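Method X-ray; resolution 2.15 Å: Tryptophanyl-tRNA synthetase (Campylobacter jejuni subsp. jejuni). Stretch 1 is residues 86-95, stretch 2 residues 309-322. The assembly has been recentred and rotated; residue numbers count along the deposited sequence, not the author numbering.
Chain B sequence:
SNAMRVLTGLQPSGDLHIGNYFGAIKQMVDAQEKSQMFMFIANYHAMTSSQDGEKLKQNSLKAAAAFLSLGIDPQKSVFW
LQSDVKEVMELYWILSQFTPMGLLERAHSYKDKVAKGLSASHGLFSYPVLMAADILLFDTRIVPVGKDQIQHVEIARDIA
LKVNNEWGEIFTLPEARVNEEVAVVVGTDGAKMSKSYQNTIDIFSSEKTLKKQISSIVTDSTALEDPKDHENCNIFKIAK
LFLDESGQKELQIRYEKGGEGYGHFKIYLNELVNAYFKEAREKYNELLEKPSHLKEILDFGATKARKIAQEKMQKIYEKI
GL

Stretch 1 86-95: KEVMELYWIL
Stretch 2 (309-322) AQEKMQKIYEKIGL

Most of each stretch is helical, and the two helices run in roughly the same direction: the first runs on past L95, the second begins before A309 and ends at I320, and their axes lie at 34° (signed crossing angle 34°) and approach to 10.6 Å. Register is fixed by E87 CA to A309 CA at 6.5 Å and I94 CA to I320 CA at 8.2 Å. Helical phi/psi, near -60/-40 but drifting to -104/-9 at I320, is supported by i to i+4 bonds such as I94 N to E90 O (3.1 Å) and Y317 N to M313 O (2.7 Å). G321 follows with positive phi (95/22), which suits glycine because a CB would jam against the preceding carbonyl O; L322 N still bonds Y317 O at 3.0 Å.

The interface buries 490 Å² in total. Its centre is selenomethionine M313 (chi m, m, m), a knob among E87, E90, L91 and I94. Its flexible, unbranched chain reaches several partners: M313 CG lies 3.6 Å from E87 CG, M313 SE 4.0 Å from L91 CB, and M313 CE 3.9 Å from I94 CD1. I94 (m, t) points toward the second helix, placing I94 CD1 3.7 Å from I316 CG2 and 4.4 Å from I320 CG2. I316 (m, m) and I320 (t, p) thus extend the apolar surface.

Small A309 accommodates the close backbone approach, with A309 CB 4.0 Å from E87 CB. E87 (m, p) points toward the second helix, and its carboxylate lies beside Q310 (m, t), E87 OE2 being 3.7 Å from Q310 CG; one water donates to E87 OE2 (2.4 Å from the water O) and accepts from Q310 NE2 (2.5 Å).

The direct hydrogen bond between the stretches is very short: Y317 OH donates to E90 OE2 at 2.4 Å. E90 is extended (t, t), and Y317 (chi1 -86°, chi2 18°) starts sideways but brings its ring end nearer, with E90 OE2 at the ring edge. The buried carboxylate is further satisfied through E90 OE1 elsewhere in the structure.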

ATOM      1  N   LYS B  86      -0.320  -0.934 -11.490  1.00 28.68           N
ATOM      2  CA  LYS B  86      -0.365  -0.192 -10.239  1.00 33.69           C
ATOM      3  C   LYS B  86      -1.595  -0.504  -9.406  1.00 36.86           C
ATOM      4  O   LYS B  86      -1.600  -0.233  -8.210  1.00 31.61           O
ATOM      5  CB  LYS B  86      -0.311   1.312 -10.500  1.00 41.01           C
ATOM      6  CG  LYS B  86       0.847   1.780 -11.354  1.00 48.15           C
ATOM      7  CD  LYS B  86       2.148   1.676 -10.617  1.00 45.73           C
ATOM      8  CE  LYS B  86       3.186   2.516 -11.354  1.00 43.87           C
ATOM      9  NZ  LYS B  86       4.496   2.138 -10.775  1.00 40.61           N
ATOM     10  N   GLU B  87      -2.632  -1.043 -10.048  1.00 33.64           N
ATOM     11  CA  GLU B  87      -3.873  -1.418  -9.363  1.00 34.90           C
ATOM     12  C   GLU B  87      -3.598  -2.247  -8.120  1.00 34.91           C
ATOM     13  O   GLU B  87      -4.315  -2.140  -7.121  1.00 32.71           O
ATOM     14  CB  GLU B  87      -4.809  -2.208 -10.285  1.00 27.95           C
ATOM     15  CG  GLU B  87      -5.580  -1.347 -11.301  1.00 39.36           C
ATOM     16  CD  GLU B  87      -4.726  -0.832 -12.480  1.00 44.88           C
ATOM     17  OE1 GLU B  87      -3.550  -1.247 -12.627  1.00 45.09           O
ATOM     18  OE2 GLU B  87      -5.239   0.012 -13.251  1.00 47.92           O
ATOM     19  N   VAL B  88      -2.542  -3.055  -8.169  1.00 30.76           N
ATOM     20  CA  VAL B  88      -2.236  -3.926  -7.037  1.00 32.86           C
ATOM     21  C   VAL B  88      -2.013  -3.183  -5.718  1.00 27.93           C
ATOM     22  O   VAL B  88      -2.348  -3.705  -4.654  1.00 28.85           O
ATOM     23  CB  VAL B  88      -1.070  -4.909  -7.328  1.00 28.07           C
ATOM     24  CG1 VAL B  88       0.298  -4.205  -7.243  1.00 27.05           C
ATOM     25  CG2 VAL B  88      -1.156  -6.078  -6.363  1.00 22.85           C
HETATM   26  N   MSE B  89      -1.484  -1.962  -5.788  1.00 32.33           N
HETATM   27  CA  MSE B  89      -1.264  -1.137  -4.589  1.00 31.87           C
HETATM   28  C   MSE B  89      -2.575  -0.676  -3.969  1.00 31.68           C
HETATM   29  O   MSE B  89      -2.727  -0.643  -2.753  1.00 26.58           O
HETATM   30  CB  MSE B  89      -0.449   0.094  -4.932  1.00 36.80           C
HETATM   31  CG  MSE B  89       0.968  -0.218  -5.277  1.00 43.68           C
HETATM   32 SE   MSE B  89       2.030  -0.334  -3.658  0.74 53.26          SE
HETATM   33  CE  MSE B  89       1.529  -1.940  -2.776  1.00 27.61           C
ATOM     34  N   GLU B  90      -3.509  -0.295  -4.821  1.00 33.97           N
ATOM     35  CA  GLU B  90      -4.811   0.130  -4.363  1.00 31.51           C
ATOM     36  C   GLU B  90      -5.531  -1.047  -3.726  1.00 29.90           C
ATOM     37  O   GLU B  90      -6.103  -0.911  -2.651  1.00 37.06           O
ATOM     38  CB  GLU B  90      -5.606   0.700  -5.532  1.00 37.69           C
ATOM     39  CG  GLU B  90      -6.808   1.521  -5.098  1.00 40.00           C
ATOM     40  CD  GLU B  90      -7.197   2.553  -6.128  1.00 37.64           C
ATOM     41  OE1 GLU B  90      -7.341   3.748  -5.753  1.00 34.66           O
ATOM     42  OE2 GLU B  90      -7.368   2.170  -7.307  1.00 39.53           O
ATOM     43  N   LEU B  91      -5.474  -2.220  -4.368  1.00 30.95           N
ATOM     44  CA  LEU B  91      -6.128  -3.411  -3.818  1.00 28.46           C
ATOM     45  C   LEU B  91      -5.546  -3.820  -2.464  1.00 27.40           C
ATOM     46  O   LEU B  91      -6.269  -4.204  -1.558  1.00 29.99           O
ATOM     47  CB  LEU B  91      -6.087  -4.593  -4.795  1.00 28.10           C
ATOM     48  CG  LEU B  91      -6.839  -5.835  -4.309  1.00 23.65           C
ATOM     49  CD1 LEU B  91      -8.300  -5.478  -4.034  1.00 24.12           C
ATOM     50  CD2 LEU B  91      -6.750  -7.047  -5.296  1.00 27.66           C
ATOM     51  N   TYR B  92      -4.229  -3.741  -2.356  1.00 28.42           N
ATOM     52  CA  TYR B  92      -3.510  -4.007  -1.116  1.00 25.98           C
ATOM     53  C   TYR B  92      -4.058  -3.186   0.062  1.00 26.98           C
ATOM     54  O   TYR B  92      -4.338  -3.738   1.129  1.00 27.21           O
ATOM     55  CB  TYR B  92      -2.022  -3.751  -1.370  1.00 30.17           C
ATOM     56  CG  TYR B  92      -1.132  -3.473  -0.182  1.00 31.29           C
ATOM     57  CD1 TYR B  92      -0.945  -4.416   0.821  1.00 27.44           C
ATOM     58  CD2 TYR B  92      -0.409  -2.290  -0.111  1.00 30.84           C
ATOM     59  CE1 TYR B  92      -0.100  -4.160   1.887  1.00 27.99           C
ATOM     60  CE2 TYR B  92       0.445  -2.039   0.935  1.00 31.74           C
ATOM     61  CZ  TYR B  92       0.594  -2.975   1.940  1.00 31.84           C
ATOM     62  OH  TYR B  92       1.443  -2.708   3.005  1.00 31.99           O
ATOM     63  N   TRP B  93      -4.252  -1.884  -0.136  1.00 28.65           N
ATOM     64  CA  TRP B  93      -4.850  -1.044   0.908  1.00 28.80           C
ATOM     65  C   TRP B  93      -6.292  -1.464   1.233  1.00 32.49           C
ATOM     66  O   TRP B  93      -6.690  -1.516   2.396  1.00 32.60           O
ATOM     67  CB  TRP B  93      -4.838   0.420   0.485  1.00 31.94           C
ATOM     68  CG  TRP B  93      -5.635   1.319   1.390  1.00 34.42           C
ATOM     69  CD1 TRP B  93      -6.809   1.956   1.086  1.00 35.13           C
ATOM     70  CD2 TRP B  93      -5.317   1.688   2.740  1.00 35.05           C
ATOM     71  NE1 TRP B  93      -7.246   2.687   2.162  1.00 30.82           N
ATOM     72  CE2 TRP B  93      -6.344   2.555   3.189  1.00 30.72           C
ATOM     73  CE3 TRP B  93      -4.264   1.370   3.617  1.00 29.25           C
ATOM     74  CZ2 TRP B  93      -6.355   3.110   4.479  1.00 27.80           C
ATOM     75  CZ3 TRP B  93      -4.276   1.922   4.911  1.00 30.64           C
ATOM     76  CH2 TRP B  93      -5.317   2.785   5.323  1.00 30.08           C
ATOM     77  N   ILE B  94      -7.082  -1.752   0.205  1.00 28.60           N
ATOM     78  CA  ILE B  94      -8.433  -2.238   0.449  1.00 27.66           C
ATOM     79  C   ILE B  94      -8.460  -3.550   1.245  1.00 32.64           C
ATOM     80  O   ILE B  94      -9.193  -3.665   2.231  1.00 33.50           O
ATOM     81  CB  ILE B  94      -9.219  -2.346  -0.860  1.00 30.80           C
ATOM     82  CG1 ILE B  94      -9.540  -0.944  -1.362  1.00 35.07           C
ATOM     83  CG2 ILE B  94     -10.501  -3.133  -0.681  1.00 32.78           C
ATOM     84  CD1 ILE B  94      -9.732  -0.881  -2.849  1.00 36.34           C
ATOM     85  N   LEU B  95      -7.640  -4.520   0.848  1.00 34.63           N
ATOM     86  CA  LEU B  95      -7.571  -5.803   1.554  1.00 31.59           C
ATOM     87  C   LEU B  95      -7.129  -5.651   3.009  1.00 27.97           C
ATOM     88  O   LEU B  95      -7.483  -6.469   3.854  1.00 30.65           O
ATOM     89  CB  LEU B  95      -6.630  -6.774   0.831  1.00 28.03           C
ATOM     90  CG  LEU B  95      -7.032  -7.190  -0.594  1.00 28.86           C
ATOM     91  CD1 LEU B  95      -6.131  -8.309  -1.107  1.00 25.28           C
ATOM     92  CD2 LEU B  95      -8.518  -7.625  -0.662  1.00 28.12           C
ATOM     93  N   ALA B 309      -6.849  -6.678 -14.298  1.00 30.38           N
ATOM     94  CA  ALA B 309      -6.839  -5.906 -13.057  1.00 30.15           C
ATOM     95  C   ALA B 309      -7.855  -4.777 -13.080  1.00 28.24           C
ATOM     96  O   ALA B 309      -8.501  -4.503 -12.067  1.00 29.86           O
ATOM     97  CB  ALA B 309      -5.449  -5.347 -12.758  1.00 24.93           C
ATOM     98  N   GLN B 310      -8.007  -4.131 -14.229  1.00 27.90           N
ATOM     99  CA  GLN B 310      -8.946  -3.014 -14.338  1.00 35.05           C
ATOM    100  C   GLN B 310     -10.367  -3.501 -14.200  1.00 33.49           C
ATOM    101  O   GLN B 310     -11.191  -2.834 -13.591  1.00 35.47           O
ATOM    102  CB  GLN B 310      -8.799  -2.267 -15.666  1.00 34.59           C
ATOM    103  CG  GLN B 310      -7.601  -1.340 -15.723  1.00 44.61           C
ATOM    104  CD  GLN B 310      -7.393  -0.754 -17.114  1.00 54.30           C
ATOM    105  OE1 GLN B 310      -8.023  -1.184 -18.086  1.00 56.85           O
ATOM    106  NE2 GLN B 310      -6.506   0.233 -17.214  1.00 55.44           N
ATOM    107  N   GLU B 311     -10.658  -4.651 -14.792  1.00 30.16           N
ATOM    108  CA  GLU B 311     -11.990  -5.225 -14.674  1.00 33.77           C
ATOM    109  C   GLU B 311     -12.313  -5.566 -13.205  1.00 33.98           C
ATOM    110  O   GLU B 311     -13.420  -5.317 -12.733  1.00 33.78           O
ATOM    111  CB  GLU B 311     -12.114  -6.451 -15.575  1.00 37.42           C
ATOM    112  CG  GLU B 311     -12.104  -6.104 -17.063  1.00 45.96           C
ATOM    113  CD  GLU B 311     -12.033  -7.325 -17.974  1.00 58.10           C
ATOM    114  OE1 GLU B 311     -11.337  -8.316 -17.636  1.00 65.39           O
ATOM    115  OE2 GLU B 311     -12.669  -7.287 -19.046  1.00 61.93           O
ATOM    116  N   LYS B 312     -11.341  -6.107 -12.475  1.00 34.37           N
ATOM    117  CA  LYS B 312     -11.570  -6.446 -11.074  1.00 34.86           C
ATOM    118  C   LYS B 312     -11.775  -5.168 -10.277  1.00 32.64           C
ATOM    119  O   LYS B 312     -12.713  -5.067  -9.485  1.00 34.13           O
ATOM    120  CB  LYS B 312     -10.416  -7.268 -10.486  1.00 34.92           C
ATOM    121  CG  LYS B 312     -10.558  -7.561  -8.986  1.00 34.10           C
ATOM    122  CD  LYS B 312     -11.778  -8.457  -8.743  1.00 38.44           C
ATOM    123  CE  LYS B 312     -11.507  -9.883  -9.228  1.00 36.05           C
ATOM    124  NZ  LYS B 312     -12.727 -10.756  -9.302  1.00 40.83           N
HETATM  125  N   MSE B 313     -10.915  -4.182 -10.506  1.00 30.20           N
HETATM  126  CA  MSE B 313     -11.036  -2.910  -9.787  1.00 35.93           C
HETATM  127  C   MSE B 313     -12.353  -2.169 -10.030  1.00 32.45           C
HETATM  128  O   MSE B 313     -12.836  -1.497  -9.136  1.00 35.47           O
HETATM  129  CB  MSE B 313      -9.842  -1.984 -10.038  1.00 29.14           C
HETATM  130  CG  MSE B 313      -8.494  -2.534  -9.469  1.00 33.81           C
HETATM  131 SE   MSE B 313      -8.561  -3.252  -7.617  0.77 41.15          SE
HETATM  132  CE  MSE B 313      -8.740  -1.600  -6.593  1.00 33.50           C
ATOM    133  N   GLN B 314     -12.930  -2.295 -11.216  1.00 35.38           N
ATOM    134  CA  GLN B 314     -14.230  -1.680 -11.507  1.00 33.53           C
ATOM    135  C   GLN B 314     -15.296  -2.243 -10.562  1.00 37.39           C
ATOM    136  O   GLN B 314     -16.164  -1.513 -10.075  1.00 41.51           O
ATOM    137  CB  GLN B 314     -14.638  -1.920 -12.969  1.00 35.72           C
ATOM    138  CG  GLN B 314     -13.943  -0.999 -13.967  1.00 42.33           C
ATOM    139  CD  GLN B 314     -14.042  -1.466 -15.432  1.00 51.04           C
ATOM    140  OE1 GLN B 314     -14.903  -2.275 -15.804  1.00 50.55           O
ATOM    141  NE2 GLN B 314     -13.135  -0.956 -16.264  1.00 52.34           N
ATOM    142  N   LYS B 315     -15.217  -3.547 -10.307  1.00 33.01           N
ATOM    143  CA  LYS B 315     -16.117  -4.197  -9.364  1.00 36.38           C
ATOM    144  C   LYS B 315     -15.830  -3.755  -7.936  1.00 36.13           C
ATOM    145  O   LYS B 315     -16.752  -3.454  -7.171  1.00 32.03           O
ATOM    146  CB  LYS B 315     -15.993  -5.717  -9.471  1.00 46.81           C
ATOM    147  CG  LYS B 315     -16.493  -6.266 -10.793  1.00 60.22           C
ATOM    148  CD  LYS B 315     -16.314  -7.778 -10.832  1.00 74.20           C
ATOM    149  CE  LYS B 315     -16.825  -8.381 -12.135  1.00 81.45           C
ATOM    150  NZ  LYS B 315     -16.612  -9.860 -12.147  1.00 82.25           N
ATOM    151  N   ILE B 316     -14.552  -3.728  -7.573  1.00 31.89           N
ATOM    152  CA  ILE B 316     -14.161  -3.302  -6.241  1.00 31.12           C
ATOM    153  C   ILE B 316     -14.585  -1.862  -5.964  1.00 28.91           C
ATOM    154  O   ILE B 316     -15.049  -1.548  -4.869  1.00 31.94           O
ATOM    155  CB  ILE B 316     -12.654  -3.402  -6.048  1.00 34.75           C
ATOM    156  CG1 ILE B 316     -12.197  -4.858  -6.223  1.00 34.94           C
ATOM    157  CG2 ILE B 316     -12.252  -2.812  -4.694  1.00 29.96           C
ATOM    158  CD1 ILE B 316     -12.633  -5.750  -5.145  1.00 34.23           C
ATOM    159  N   TYR B 317     -14.414  -0.997  -6.961  1.00 27.80           N
ATOM    160  CA  TYR B 317     -14.764   0.415  -6.836  1.00 32.31           C
ATOM    161  C   TYR B 317     -16.232   0.613  -6.502  1.00 37.07           C
ATOM    162  O   TYR B 317     -16.585   1.502  -5.718  1.00 35.56           O
ATOM    163  CB  TYR B 317     -14.482   1.168  -8.138  1.00 31.12           C
ATOM    164  CG  TYR B 317     -13.056   1.662  -8.281  1.00 33.03           C
ATOM    165  CD1 TYR B 317     -12.042   1.136  -7.503  1.00 32.33           C
ATOM    166  CD2 TYR B 317     -12.737   2.685  -9.186  1.00 33.23           C
ATOM    167  CE1 TYR B 317     -10.732   1.595  -7.626  1.00 33.29           C
ATOM    168  CE2 TYR B 317     -11.428   3.155  -9.318  1.00 29.67           C
ATOM    169  CZ  TYR B 317     -10.430   2.594  -8.538  1.00 32.03           C
ATOM    170  OH  TYR B 317      -9.129   3.027  -8.650  1.00 35.55           O
ATOM    171  N   GLU B 318     -17.087  -0.193  -7.119  1.00 35.80           N
ATOM    172  CA  GLU B 318     -18.514  -0.108  -6.840  1.00 39.10           C
ATOM    173  C   GLU B 318     -18.798  -0.431  -5.367  1.00 40.53           C
ATOM    174  O   GLU B 318     -19.697   0.166  -4.758  1.00 41.12           O
ATOM    175  CB  GLU B 318     -19.320  -1.010  -7.771  1.00 44.95           C
ATOM    176  CG  GLU B 318     -20.836  -0.967  -7.533  1.00 64.09           C
ATOM    177  CD  GLU B 318     -21.512   0.329  -8.032  1.00 77.41           C
ATOM    178  OE1 GLU B 318     -20.806   1.313  -8.354  1.00 84.65           O
ATOM    179  OE2 GLU B 318     -22.760   0.364  -8.106  1.00 79.78           O
ATOM    180  N   LYS B 319     -18.008  -1.337  -4.785  1.00 35.34           N
ATOM    181  CA  LYS B 319     -18.239  -1.755  -3.397  1.00 35.97           C
ATOM    182  C   LYS B 319     -17.617  -0.833  -2.352  1.00 36.01           C
ATOM    183  O   LYS B 319     -18.114  -0.758  -1.228  1.00 35.42           O
ATOM    184  CB  LYS B 319     -17.764  -3.195  -3.168  1.00 33.32           C
ATOM    185  CG  LYS B 319     -18.360  -4.215  -4.142  1.00 36.55           C
ATOM    186  CD  LYS B 319     -19.882  -4.135  -4.167  1.00 41.19           C
ATOM    187  CE  LYS B 319     -20.505  -4.862  -3.009  1.00 50.53           C
ATOM    188  NZ  LYS B 319     -21.921  -4.452  -2.790  1.00 60.43           N
ATOM    189  N   ILE B 320     -16.526  -0.146  -2.703  1.00 32.32           N
ATOM    190  CA  ILE B 320     -15.802   0.662  -1.714  1.00 35.22           C
ATOM    191  C   ILE B 320     -16.099   2.155  -1.897  1.00 37.68           C
ATOM    192  O   ILE B 320     -15.723   2.996  -1.071  1.00 37.32           O
ATOM    193  CB  ILE B 320     -14.275   0.408  -1.776  1.00 31.48           C
ATOM    194  CG1 ILE B 320     -13.582   0.914  -0.503  1.00 33.26           C
ATOM    195  CG2 ILE B 320     -13.687   1.086  -2.990  1.00 22.54           C
ATOM    196  CD1 ILE B 320     -13.993   0.178   0.778  1.00 26.93           C
ATOM    197  N   GLY B 321     -16.785   2.481  -2.986  1.00 32.50           N
ATOM    198  CA  GLY B 321     -17.281   3.826  -3.188  1.00 29.97           C
ATOM    199  C   GLY B 321     -16.382   4.727  -4.014  1.00 35.95           C
ATOM    200  O   GLY B 321     -16.475   5.948  -3.911  1.00 40.27           O
ATOM    201  N   LEU B 322     -15.513   4.141  -4.834  1.00 30.45           N
ATOM    202  CA  LEU B 322     -14.600   4.940  -5.640  1.00 34.10           C
ATOM    203  C   LEU B 322     -15.144   5.105  -7.043  1.00 43.60           C
ATOM    204  O   LEU B 322     -14.725   6.017  -7.763  1.00 45.58           O
ATOM    205  CB  LEU B 322     -13.210   4.315  -5.691  1.00 32.72           C
ATOM    206  CG  LEU B 322     -12.435   4.407  -4.389  1.00 33.46           C
ATOM    207  CD1 LEU B 322     -11.067   3.781  -4.547  1.00 36.83           C
ATOM    208  CD2 LEU B 322     -12.344   5.890  -3.974  1.00 30.06           C
ATOM    209  OXT LEU B 322     -16.008   4.333  -7.467  1.00 44.99           O
TER
HETATM  210  O   HOH W   1      -5.066   1.096 -15.423  1.00 50.69           O